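Local atomic coordinates of putative sodium:solute symporter (Proteus mirabilis, PDB entry 5NV9), a protein that uses the inward sodium gradient to drive uptake of the sialic acid N-acetylneuraminic acid into the cell, carrying two sodium ions with each sugar. Residues V238-F243 with N457-V463; T140-V144 with L158-S163; K429-S435 with A477-A483; I105-Y109 with A253-Q259. All blocks are in the same frame, centred on the assembly; numbering follows the deposited sequence.

Contact 1. Residues V238-F243 with N457-V463. With SLB (N-acetyl-beta-neuraminic acid), chain D.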
# COMPACT_ATOMS: atom_id res chain seq x y z
N VAL A 238 11.52 -4.38 -17.75
CA VAL A 238 11.22 -3.07 -17.10
C VAL A 238 10.40 -3.18 -15.80
O VAL A 238 10.75 -2.64 -14.74
CB VAL A 238 10.54 -2.13 -18.11
CG1 VAL A 238 10.17 -0.80 -17.45
CG2 VAL A 238 11.49 -1.92 -19.29
N LEU A 239 9.30 -3.93 -15.86
CA LEU A 239 8.50 -4.16 -14.68
C LEU A 239 9.22 -5.03 -13.61
O LEU A 239 8.99 -4.83 -12.44
CB LEU A 239 7.11 -4.68 -15.04
CG LEU A 239 7.04 -6.06 -15.64
CD1 LEU A 239 7.12 -7.07 -14.52
CD2 LEU A 239 5.76 -6.29 -16.44
N MSE A 240 10.11 -5.95 -14.00
CA MSE A 240 10.91 -6.68 -13.03
C MSE A 240 11.85 -5.77 -12.25
O MSE A 240 11.85 -5.82 -11.03
CB MSE A 240 11.72 -7.80 -13.67
CG MSE A 240 10.78 -8.97 -13.90
SE MSE A 240 11.69 -10.42 -14.90
CE MSE A 240 12.28 -11.31 -13.23
N ILE A 241 12.63 -4.92 -12.93
CA ILE A 241 13.48 -3.98 -12.22
C ILE A 241 12.64 -2.95 -11.46
O ILE A 241 12.91 -2.68 -10.28
CB ILE A 241 14.47 -3.22 -13.12
CG1 ILE A 241 15.15 -4.15 -14.09
CG2 ILE A 241 15.56 -2.58 -12.27
CD1 ILE A 241 15.60 -3.42 -15.33
N GLY A 242 11.59 -2.45 -12.11
CA GLY A 242 10.67 -1.51 -11.48
C GLY A 242 9.99 -2.07 -10.22
O GLY A 242 10.00 -1.43 -9.15
N PHE A 243 9.41 -3.27 -10.31
CA PHE A 243 8.78 -3.87 -9.12
C PHE A 243 9.78 -4.27 -8.02
O PHE A 243 9.44 -4.15 -6.81
CB PHE A 243 7.86 -5.05 -9.44
CG PHE A 243 6.49 -4.62 -9.89
CD1 PHE A 243 5.78 -3.69 -9.19
CD2 PHE A 243 5.95 -5.09 -11.07
CE1 PHE A 243 4.51 -3.26 -9.61
CE2 PHE A 243 4.70 -4.67 -11.49
CZ PHE A 243 3.96 -3.75 -10.76
N ASN A 457 9.89 5.26 -19.06
CA ASN A 457 8.79 4.58 -18.42
C ASN A 457 8.78 4.86 -16.90
O ASN A 457 9.82 5.02 -16.26
CB ASN A 457 8.92 3.06 -18.75
CG ASN A 457 7.71 2.27 -18.23
OD1 ASN A 457 7.65 1.94 -17.03
ND2 ASN A 457 6.71 2.08 -19.07
N PHE A 458 7.61 4.97 -16.31
CA PHE A 458 7.50 5.26 -14.85
C PHE A 458 8.20 4.24 -13.96
O PHE A 458 8.60 4.57 -12.85
CB PHE A 458 6.03 5.41 -14.42
CG PHE A 458 5.26 4.13 -14.46
CD1 PHE A 458 4.64 3.70 -15.63
CD2 PHE A 458 5.16 3.34 -13.33
CE1 PHE A 458 3.93 2.51 -15.69
CE2 PHE A 458 4.45 2.15 -13.37
CZ PHE A 458 3.85 1.73 -14.55
N PHE A 459 8.34 3.01 -14.42
CA PHE A 459 9.06 1.99 -13.65
C PHE A 459 10.52 2.34 -13.36
O PHE A 459 11.11 1.79 -12.43
CB PHE A 459 8.99 0.59 -14.28
CG PHE A 459 7.72 -0.15 -13.99
CD1 PHE A 459 7.37 -0.49 -12.69
CD2 PHE A 459 6.83 -0.47 -15.03
CE1 PHE A 459 6.19 -1.20 -12.41
CE2 PHE A 459 5.67 -1.19 -14.78
CZ PHE A 459 5.34 -1.54 -13.46
N PHE A 460 11.09 3.25 -14.15
CA PHE A 460 12.46 3.66 -13.94
C PHE A 460 12.66 4.70 -12.84
O PHE A 460 13.78 4.89 -12.42
CB PHE A 460 13.01 4.17 -15.24
CG PHE A 460 13.35 3.07 -16.21
CD1 PHE A 460 14.26 2.11 -15.87
CD2 PHE A 460 12.72 2.97 -17.46
CE1 PHE A 460 14.56 1.05 -16.75
CE2 PHE A 460 13.04 1.96 -18.33
CZ PHE A 460 13.96 0.99 -17.98
N TYR A 461 11.60 5.41 -12.44
CA TYR A 461 11.72 6.48 -11.49
C TYR A 461 12.28 6.00 -10.15
O TYR A 461 13.17 6.65 -9.60
CB TYR A 461 10.40 7.22 -11.23
CG TYR A 461 9.70 7.82 -12.44
CD1 TYR A 461 10.36 8.06 -13.62
CD2 TYR A 461 8.38 8.17 -12.37
CE1 TYR A 461 9.70 8.61 -14.71
CE2 TYR A 461 7.71 8.68 -13.46
CZ TYR A 461 8.40 8.90 -14.61
OH TYR A 461 7.78 9.41 -15.68
N GLY A 462 11.80 4.85 -9.67
CA GLY A 462 12.24 4.30 -8.38
C GLY A 462 13.68 3.83 -8.39
O GLY A 462 14.43 4.10 -7.45
N VAL A 463 14.07 3.14 -9.46
CA VAL A 463 15.40 2.56 -9.63
C VAL A 463 16.45 3.71 -9.68
O VAL A 463 17.49 3.67 -9.01
CB VAL A 463 15.50 1.77 -10.99
CG1 VAL A 463 16.80 0.98 -11.04
CG2 VAL A 463 14.31 0.83 -11.18
C1 SLB D . -2.06 -1.50 -3.87
C2 SLB D . -0.64 -1.95 -4.09
C3 SLB D . -0.15 -1.43 -5.42
C4 SLB D . 1.22 -2.02 -5.83
C5 SLB D . 1.02 -3.53 -5.87
C6 SLB D . 0.53 -4.03 -4.49
C7 SLB D . 0.27 -5.54 -4.41
C8 SLB D . -0.23 -5.95 -3.05
C9 SLB D . -0.32 -7.47 -2.92
C10 SLB D . 2.37 -5.01 -7.31
C11 SLB D . 3.60 -5.87 -7.30
N5 SLB D . 2.26 -4.22 -6.23
O1A SLB D . -3.00 -2.29 -4.22
O1B SLB D . -2.25 -0.32 -3.39
O2 SLB D . 0.23 -1.47 -3.02
O4 SLB D . 1.63 -1.54 -7.15
O6 SLB D . -0.69 -3.39 -4.14
O7 SLB D . -0.74 -5.94 -5.35
O8 SLB D . 0.64 -5.44 -2.04
O9 SLB D . 0.97 -8.11 -3.00
O10 SLB D . 1.51 -5.06 -8.21

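Contact 2. Residues T140-V144 with L158-S163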
# COMPACT_ATOMS: atom_id res chain seq x y z
N THR A 140 -9.28 6.49 -1.99
CA THR A 140 -10.65 6.90 -1.77
C THR A 140 -11.35 7.32 -3.09
O THR A 140 -12.48 6.91 -3.37
CB THR A 140 -10.64 8.01 -0.71
OG1 THR A 140 -10.04 7.47 0.47
CG2 THR A 140 -12.00 8.52 -0.42
N TYR A 141 -10.65 8.09 -3.89
CA TYR A 141 -11.06 8.47 -5.24
C TYR A 141 -11.39 7.30 -6.14
O TYR A 141 -12.48 7.30 -6.70
CB TYR A 141 -10.00 9.39 -5.87
CG TYR A 141 -10.34 9.83 -7.29
CD1 TYR A 141 -11.44 10.62 -7.54
CD2 TYR A 141 -9.56 9.45 -8.36
CE1 TYR A 141 -11.77 11.02 -8.83
CE2 TYR A 141 -9.86 9.85 -9.65
CZ TYR A 141 -10.98 10.64 -9.87
OH TYR A 141 -11.30 11.05 -11.15
N LEU A 142 -10.47 6.32 -6.27
CA LEU A 142 -10.72 5.14 -7.08
C LEU A 142 -11.94 4.32 -6.60
O LEU A 142 -12.70 3.86 -7.41
CB LEU A 142 -9.57 4.16 -7.09
CG LEU A 142 -8.20 4.57 -7.56
CD1 LEU A 142 -7.38 3.28 -7.66
CD2 LEU A 142 -8.27 5.30 -8.89
N THR A 143 -12.08 4.15 -5.29
CA THR A 143 -13.18 3.40 -4.73
C THR A 143 -14.50 4.05 -5.11
O THR A 143 -15.45 3.37 -5.51
CB THR A 143 -13.00 3.30 -3.18
OG1 THR A 143 -11.68 2.86 -2.88
CG2 THR A 143 -14.00 2.40 -2.50
N VAL A 144 -14.56 5.37 -4.96
CA VAL A 144 -15.71 6.15 -5.39
C VAL A 144 -15.96 6.02 -6.91
O VAL A 144 -17.09 5.81 -7.34
CB VAL A 144 -15.58 7.65 -5.00
CG1 VAL A 144 -16.68 8.48 -5.66
CG2 VAL A 144 -15.64 7.83 -3.49
N LEU A 158 -20.68 8.67 0.00
CA LEU A 158 -19.79 7.56 -0.19
C LEU A 158 -18.42 7.84 0.47
O LEU A 158 -17.80 6.95 1.09
CB LEU A 158 -19.68 7.30 -1.68
CG LEU A 158 -19.53 5.93 -2.31
CD1 LEU A 158 -20.48 4.87 -1.75
CD2 LEU A 158 -19.79 6.06 -3.81
N ILE A 159 -17.95 9.08 0.37
CA ILE A 159 -16.71 9.45 1.02
C ILE A 159 -16.85 9.43 2.54
O ILE A 159 -15.88 9.10 3.24
CB ILE A 159 -16.23 10.81 0.52
CG1 ILE A 159 -15.82 10.67 -0.93
CG2 ILE A 159 -15.08 11.33 1.35
CD1 ILE A 159 -15.53 11.96 -1.66
N VAL A 160 -18.05 9.79 3.05
CA VAL A 160 -18.32 9.72 4.48
C VAL A 160 -18.20 8.26 4.92
O VAL A 160 -17.59 7.98 5.93
CB VAL A 160 -19.71 10.20 4.85
CG1 VAL A 160 -20.00 9.80 6.27
CG2 VAL A 160 -19.80 11.71 4.74
N LEU A 161 -18.85 7.37 4.17
CA LEU A 161 -18.79 5.92 4.42
C LEU A 161 -17.39 5.29 4.25
O LEU A 161 -16.97 4.44 5.06
CB LEU A 161 -19.78 5.20 3.53
CG LEU A 161 -21.27 5.50 3.76
CD1 LEU A 161 -22.03 4.57 2.89
CD2 LEU A 161 -21.69 5.28 5.20
N ILE A 162 -16.68 5.64 3.19
CA ILE A 162 -15.35 5.06 2.99
C ILE A 162 -14.30 5.64 3.96
O ILE A 162 -13.53 4.90 4.60
CB ILE A 162 -14.83 5.26 1.54
CG1 ILE A 162 -15.71 4.54 0.53
CG2 ILE A 162 -13.41 4.75 1.40
CD1 ILE A 162 -15.62 5.11 -0.86
N SER A 163 -14.26 6.97 4.03
CA SER A 163 -13.15 7.69 4.63
C SER A 163 -13.47 8.12 6.08
O SER A 163 -12.71 7.82 7.02
CB SER A 163 -12.74 8.87 3.72
OG SER A 163 -11.35 9.14 3.89

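Contact 3. Residues K429-S435 with A477-A483. With LMT (dodecyl-beta-D-maltoside), chain E.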
# COMPACT_ATOMS: atom_id res chain seq x y z
N LYS A 429 29.06 0.43 4.45
CA LYS A 429 29.59 0.81 5.77
C LYS A 429 30.25 2.21 5.78
O LYS A 429 30.18 2.94 6.76
CB LYS A 429 30.59 -0.24 6.27
CG LYS A 429 31.22 0.10 7.63
CD LYS A 429 32.02 -1.06 8.24
CE LYS A 429 32.84 -0.61 9.46
NZ LYS A 429 31.99 -0.46 10.67
N ARG A 430 30.87 2.61 4.69
CA ARG A 430 31.60 3.87 4.71
C ARG A 430 30.73 5.09 4.45
O ARG A 430 31.17 6.21 4.67
CB ARG A 430 32.75 3.86 3.72
CG ARG A 430 33.97 3.21 4.33
CD ARG A 430 33.99 1.74 3.98
NE ARG A 430 33.80 1.60 2.54
CZ ARG A 430 32.72 1.09 1.93
NH1 ARG A 430 31.72 0.60 2.64
NH2 ARG A 430 32.65 1.07 0.57
N ALA A 431 29.50 4.87 4.02
CA ALA A 431 28.65 5.98 3.77
C ALA A 431 28.47 6.71 5.06
O ALA A 431 28.47 6.08 6.13
CB ALA A 431 27.30 5.51 3.22
N ASN A 432 28.25 8.04 4.97
CA ASN A 432 28.18 8.85 6.16
C ASN A 432 27.15 9.95 5.93
O ASN A 432 26.55 10.02 4.86
CB ASN A 432 29.62 9.42 6.49
CG ASN A 432 30.31 10.04 5.28
OD1 ASN A 432 29.70 10.86 4.59
ND2 ASN A 432 31.59 9.68 5.02
N ALA A 433 26.92 10.77 6.95
CA ALA A 433 25.89 11.79 6.88
C ALA A 433 25.98 12.71 5.70
O ALA A 433 25.00 13.07 5.02
CB ALA A 433 25.93 12.59 8.15
N GLY A 434 27.19 13.15 5.43
CA GLY A 434 27.36 14.04 4.32
C GLY A 434 27.17 13.36 2.99
O GLY A 434 26.57 13.92 2.13
N SER A 435 27.71 12.17 2.81
CA SER A 435 27.58 11.50 1.56
C SER A 435 26.12 11.07 1.27
O SER A 435 25.68 11.02 0.12
CB SER A 435 28.58 10.34 1.50
OG SER A 435 28.06 9.11 1.96
N ALA A 477 31.60 9.40 -0.04
CA ALA A 477 31.92 9.04 1.36
C ALA A 477 33.33 9.48 1.85
O ALA A 477 33.43 9.99 2.95
CB ALA A 477 31.74 7.53 1.58
N PRO A 478 34.39 9.29 1.04
CA PRO A 478 35.73 9.69 1.55
C PRO A 478 35.96 11.19 1.66
O PRO A 478 36.95 11.64 2.26
CB PRO A 478 36.69 9.09 0.51
CG PRO A 478 35.94 8.02 -0.17
CD PRO A 478 34.50 8.42 -0.16
N LEU A 479 35.05 11.99 1.11
CA LEU A 479 35.14 13.44 1.25
C LEU A 479 34.63 14.05 2.54
O LEU A 479 34.80 15.26 2.74
CB LEU A 479 34.34 14.10 0.14
CG LEU A 479 34.69 13.64 -1.27
CD1 LEU A 479 33.65 14.19 -2.27
CD2 LEU A 479 36.10 14.10 -1.57
N PHE A 480 33.96 13.25 3.36
CA PHE A 480 33.36 13.71 4.61
C PHE A 480 33.97 12.89 5.77
O PHE A 480 34.62 11.85 5.54
CB PHE A 480 31.81 13.54 4.61
CG PHE A 480 31.12 14.23 3.47
CD1 PHE A 480 30.85 15.59 3.53
CD2 PHE A 480 30.73 13.53 2.34
CE1 PHE A 480 30.28 16.24 2.47
CE2 PHE A 480 30.13 14.18 1.28
CZ PHE A 480 29.94 15.54 1.33
N ALA A 481 33.77 13.36 7.00
CA ALA A 481 34.22 12.66 8.21
C ALA A 481 33.73 11.20 8.24
O ALA A 481 32.64 10.92 7.69
CB ALA A 481 33.70 13.38 9.45
N PRO A 482 34.51 10.29 8.85
CA PRO A 482 34.22 8.87 8.85
C PRO A 482 32.83 8.50 9.36
O PRO A 482 32.27 9.18 10.22
CB PRO A 482 35.32 8.28 9.74
CG PRO A 482 36.49 9.17 9.49
CD PRO A 482 35.86 10.54 9.43
N ALA A 483 32.31 7.39 8.84
CA ALA A 483 30.91 6.95 9.12
C ALA A 483 30.67 6.67 10.58
O ALA A 483 31.59 6.22 11.24
CB ALA A 483 30.62 5.71 8.35
C1B LMT E . 35.78 19.31 8.28
C2B LMT E . 35.73 20.15 9.55
C3B LMT E . 36.75 21.27 9.45
C4B LMT E . 38.12 20.64 9.30
C5B LMT E . 38.13 19.58 8.18
C6B LMT E . 39.43 18.78 8.19
O1B LMT E . 35.68 20.21 7.19
O2B LMT E . 34.41 20.68 9.75
O3B LMT E . 36.74 22.13 10.59
O4' LMT E . 39.06 21.72 9.08
O5B LMT E . 37.03 18.66 8.21
O6B LMT E . 40.41 19.78 7.95
C1' LMT E . 33.15 19.10 4.00
C2' LMT E . 34.34 18.18 4.34
C3' LMT E . 34.87 18.35 5.74
C4' LMT E . 35.08 19.84 5.98
C5' LMT E . 33.69 20.43 5.90
C6' LMT E . 33.46 21.89 5.99
O1' LMT E . 33.00 19.49 2.65
O2' LMT E . 34.00 16.79 4.37
O3' LMT E . 36.00 17.50 5.83
O5' LMT E . 33.34 20.39 4.54
O6' LMT E . 32.56 22.14 4.87
C1 LMT E . 32.83 18.41 1.78
C2 LMT E . 33.68 18.62 0.55
C3 LMT E . 33.21 17.59 -0.45
C4 LMT E . 31.86 17.93 -1.04
C5 LMT E . 31.60 17.02 -2.21
C6 LMT E . 30.51 17.54 -3.12
C7 LMT E . 30.80 16.97 -4.51
C8 LMT E . 29.91 17.59 -5.59
C9 LMT E . 28.53 16.93 -5.62
C10 LMT E . 27.42 17.96 -5.82
C11 LMT E . 26.36 17.42 -6.77
C12 LMT E . 24.97 17.67 -6.23
O HOH W 1 33.33 6.93 5.96

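Contact 4. Residues I105-Y109 with A253-Q259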
# COMPACT_ATOMS: atom_id res chain seq x y z
N ILE A 105 12.18 1.30 17.50
CA ILE A 105 11.67 2.42 16.74
C ILE A 105 10.18 2.58 16.94
O ILE A 105 9.47 1.58 17.07
CB ILE A 105 12.00 2.31 15.23
CG1 ILE A 105 11.42 1.07 14.58
CG2 ILE A 105 13.51 2.31 15.05
CD1 ILE A 105 10.76 1.33 13.26
N THR A 106 9.73 3.83 16.95
CA THR A 106 8.37 4.14 16.67
C THR A 106 8.25 4.40 15.15
O THR A 106 7.48 3.71 14.46
CB THR A 106 7.88 5.32 17.54
OG1 THR A 106 7.65 4.82 18.85
CG2 THR A 106 6.58 5.94 17.01
N SER A 107 9.11 5.28 14.64
CA SER A 107 9.18 5.61 13.18
C SER A 107 10.42 4.94 12.56
O SER A 107 11.48 5.02 13.12
CB SER A 107 9.25 7.12 12.98
OG SER A 107 9.48 7.47 11.64
N ALA A 108 10.25 4.34 11.41
CA ALA A 108 11.37 3.75 10.65
C ALA A 108 12.52 4.71 10.40
O ALA A 108 13.72 4.25 10.36
CB ALA A 108 10.85 3.21 9.32
N TYR A 109 12.19 6.00 10.28
CA TYR A 109 13.16 7.05 9.84
C TYR A 109 14.16 7.40 10.96
O TYR A 109 15.23 7.99 10.73
CB TYR A 109 12.42 8.23 9.19
CG TYR A 109 11.48 7.70 8.16
CD1 TYR A 109 11.96 6.95 7.06
CD2 TYR A 109 10.07 7.75 8.35
CE1 TYR A 109 11.07 6.35 6.16
CE2 TYR A 109 9.18 7.16 7.44
CZ TYR A 109 9.68 6.43 6.37
OH TYR A 109 8.79 5.82 5.50
N ALA A 253 11.45 0.81 3.59
CA ALA A 253 11.56 2.27 3.71
C ALA A 253 10.23 2.92 3.94
O ALA A 253 10.20 4.12 4.04
CB ALA A 253 12.22 2.85 2.45
N SER A 254 9.14 2.14 4.09
CA SER A 254 7.80 2.67 4.16
C SER A 254 7.21 2.34 5.53
O SER A 254 7.09 1.17 5.89
CB SER A 254 6.97 2.08 3.03
OG SER A 254 5.76 2.77 2.91
N GLN A 255 6.87 3.38 6.29
CA GLN A 255 6.44 3.24 7.66
C GLN A 255 5.20 2.37 7.84
O GLN A 255 5.06 1.73 8.89
CB GLN A 255 6.22 4.63 8.26
CG GLN A 255 5.63 4.62 9.69
CD GLN A 255 6.55 4.06 10.78
OE1 GLN A 255 7.69 3.64 10.53
NE2 GLN A 255 6.00 3.96 11.99
N ASP A 256 4.26 2.37 6.87
CA ASP A 256 3.01 1.57 7.04
C ASP A 256 3.29 0.05 7.16
O ASP A 256 2.61 -0.64 7.92
CB ASP A 256 1.96 1.89 5.96
CG ASP A 256 2.46 1.64 4.54
OD1 ASP A 256 3.71 1.75 4.22
OD2 ASP A 256 1.55 1.37 3.71
N VAL A 257 4.31 -0.45 6.46
CA VAL A 257 4.72 -1.84 6.58
C VAL A 257 5.72 -2.07 7.74
O VAL A 257 5.53 -2.94 8.61
CB VAL A 257 5.22 -2.33 5.23
CG1 VAL A 257 5.93 -3.68 5.39
CG2 VAL A 257 4.05 -2.50 4.28
N VAL A 258 6.74 -1.23 7.80
CA VAL A 258 7.82 -1.36 8.75
C VAL A 258 7.31 -1.34 10.17
O VAL A 258 7.79 -2.05 11.04
CB VAL A 258 8.93 -0.25 8.57
CG1 VAL A 258 9.94 -0.38 9.67
CG2 VAL A 258 9.66 -0.42 7.26
N GLN A 259 6.31 -0.53 10.42
CA GLN A 259 5.62 -0.55 11.72
C GLN A 259 5.13 -1.92 12.19
O GLN A 259 5.15 -2.23 13.39
CB GLN A 259 4.42 0.41 11.66
CG GLN A 259 4.19 1.19 12.93
CD GLN A 259 2.93 2.02 12.82
OE1 GLN A 259 2.61 2.47 11.71
NE2 GLN A 259 2.19 2.20 13.94

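Contact 1. Residues V238-F243 with N457-V463
Two membrane helices of this LeuT-fold transporter cross here at 41°, their local axes 8.1 Å apart at the closest point, and the backbones come together at Gly242 and Phe459, whose CA atoms are 4.4 Å apart. Such nearness depends on Gly242 lacking a side chain: a CB there would collide with Phe459 CD1. Gly242 CA instead rests 3.5 Å from Phe459 O, a CA-H...O contact. The helix of 457-463 opens with a capping bond, in which Asn457 OD1 accepts from Phe459 N at 2.9 Å; the amide's other end, ND2, is held by Thr232 and Ser234.

The large flat ring of Phe459 is a knob in the hole made by Val238, Leu239, Gly242 and Phe243. Leu239 CA lies 4.0 Å from the centroid of that ring, almost on its normal, a CH-pi contact. Branched aliphatic side chains fill the flanks without needing polar partners: Val238 CG2 reaches Phe460 CZ at 4.0 Å, and Ile241 CG2 meets Val463 CG2 at 3.8 Å. Phe459 also turns its edge to the face of Phe243, a T-shaped pair with centroids 4.9 Å apart and planes at 68°. Phe243 belongs to the sialic acid pocket, so this packing backs a pocket wall. Over the opposite face of its ring lies the acetyl methyl C11 of the ligand, and Phe243 CE1 approaches the acetyl carbon C10 to 3.6 Å.

Contact 2. Residues T140-V144 with L158-S163
This is apolar helix-helix packing between two membrane helices that follow one another in the chain, 118-151 and 155-203, joined by a short periplasmic connection. The segments run in broadly opposed directions, at 126°, and their axes come no closer than 10.3 Å, so side chains rather than backbone bridge the gap.

Ile162, long and branched, suits that spacing: its CD1 reaches Thr143 CG2 at 3.6 Å and Val144 CG2 at 3.8 Å. Val144 CG2 also meets Ile159 CG1 at 3.8 Å, while Val144 CG1 has a looser contact with Leu158 CD2 at 4.4 Å. At the other end Thr140 and Ser163 face each other, but OG1 of Thr140 and OG of Ser163 are 4.0 Å apart and do not bond. Each threonine hydroxyl turns back to its own helix, Thr140 OG1 to Val136 O and Thr143 OG1 to Ile139 O, and Ser163 OG pairs with Ser389. Thr143 OG1 also bonds Ser61, and the Thr143 side chain is about 7 Å from that of Ala339, a sodium ligand.

With no hydrogen bond crossing between the segments, they are joined by van der Waals and hydrophobic contact, and threonine can offer its methyl to the partner because its hydroxyl is satisfied elsewhere.

Contact 3. Residues K429-S435 with A477-A483
At Lys429 and Arg430 it is the backbone that meets the C-terminal segment: Lys429 O touches Ala483 CB at 3.2 Å, and Arg430 O lies 3.4 Å from Ala477 CB, small methyls that fit tightly against carbonyls. A water donates to Arg430 O at 2.6 Å and has weak bonds with Ala483 N and Asn432 ND2. Ala431 O also packs on Ala483 CB, at 3.1 Å.

Asn432 serves both segments. Its ND2 donates to Ala477 O at 2.8 Å, while its OD1 accepts from Ser435 N at 3.0 Å; Asn432 N returns a bond to Ser435 OG at 3.2 Å, completing a capping box at the start of helix 433-452. Gly434, bare of side chain, admits the Phe480 ring, its CA 3.8 Å from the ring centroid in a CH-pi contact. Ser435 OG is bonded to Gly473 O as well.

The contact thus ties the cytoplasmic start of helix 433-452 to the chain leaving helix 459-475, with Arg115 bonding Ala431 O and Phe116 against Ala431.

Contact 4. Residues I105-Y109 with A253-Q259
Ala253, small enough for its methyl to tuck against Thr419 and Phe422, offers its carbonyl to the other segment: Tyr109 OH donates to Ala253 O at 2.6 Å. The same hydroxyl accepts a weak bond from Gln255 N, 3.2 Å from Tyr109 OH, so a single tyrosine bridges the break between helix 236-253 and the short helix 255-258. Ser254, the N-cap residue of that short helix, makes no capping bond with its side chain; its OG donates instead to Asp256 OD1 at 2.6 Å.

Gln255 carries the centre of the contact. A primary amide has a donor and an acceptor side by side, and here they match the loop backbone: NE2 of Gln255 donates to Thr106 O at 2.9 Å, and OE1 of Gln255 accepts from Ala108 N at 2.8 Å. These bonds fix a segment without regular structure just before helix 110-115. One turn on, Val258 supplies the apolar part, with its CG1 3.7 Å from Ala108 CB and 4.1 Å from Ile105 CD1. Gln259 only grazes the loop, through CG at 4.4 Å from Thr106 O, and spends its amide on Ser350, Asn349 and Phe39 O.

Both segments are cytoplasmic and buried among helices: Phe100 of helix 89-102 covers Ile105, Ala108 and Val258, Phe128 of helix 118-151 touches Tyr109 and Gln255, and helix 328-361 receives Gln255 NE2 through Ser353 and Ser107 OG through Asp358.

The four contacts do not touch, and their relation to the transport sites differs. Contact 1 holds a pocket residue, Phe243, against the sialic acid. Contact 2 is near without being part of a site: the Thr143 side chain is about 9 Å from a sodium ion and about 10 Å from the sugar. Contact 4 is similarly placed, with the side chain of Gln259 about 9 Å from a sodium ion and that of Ser254 about 9 Å from the ligand. Helix 236-253 connects contact 1 to contact 4, whose centres are 23 Å apart. Helix 459-475 leads from contact 1 toward contact 3, which lies away from the known sites, its centre 46 Å from that of contact 2.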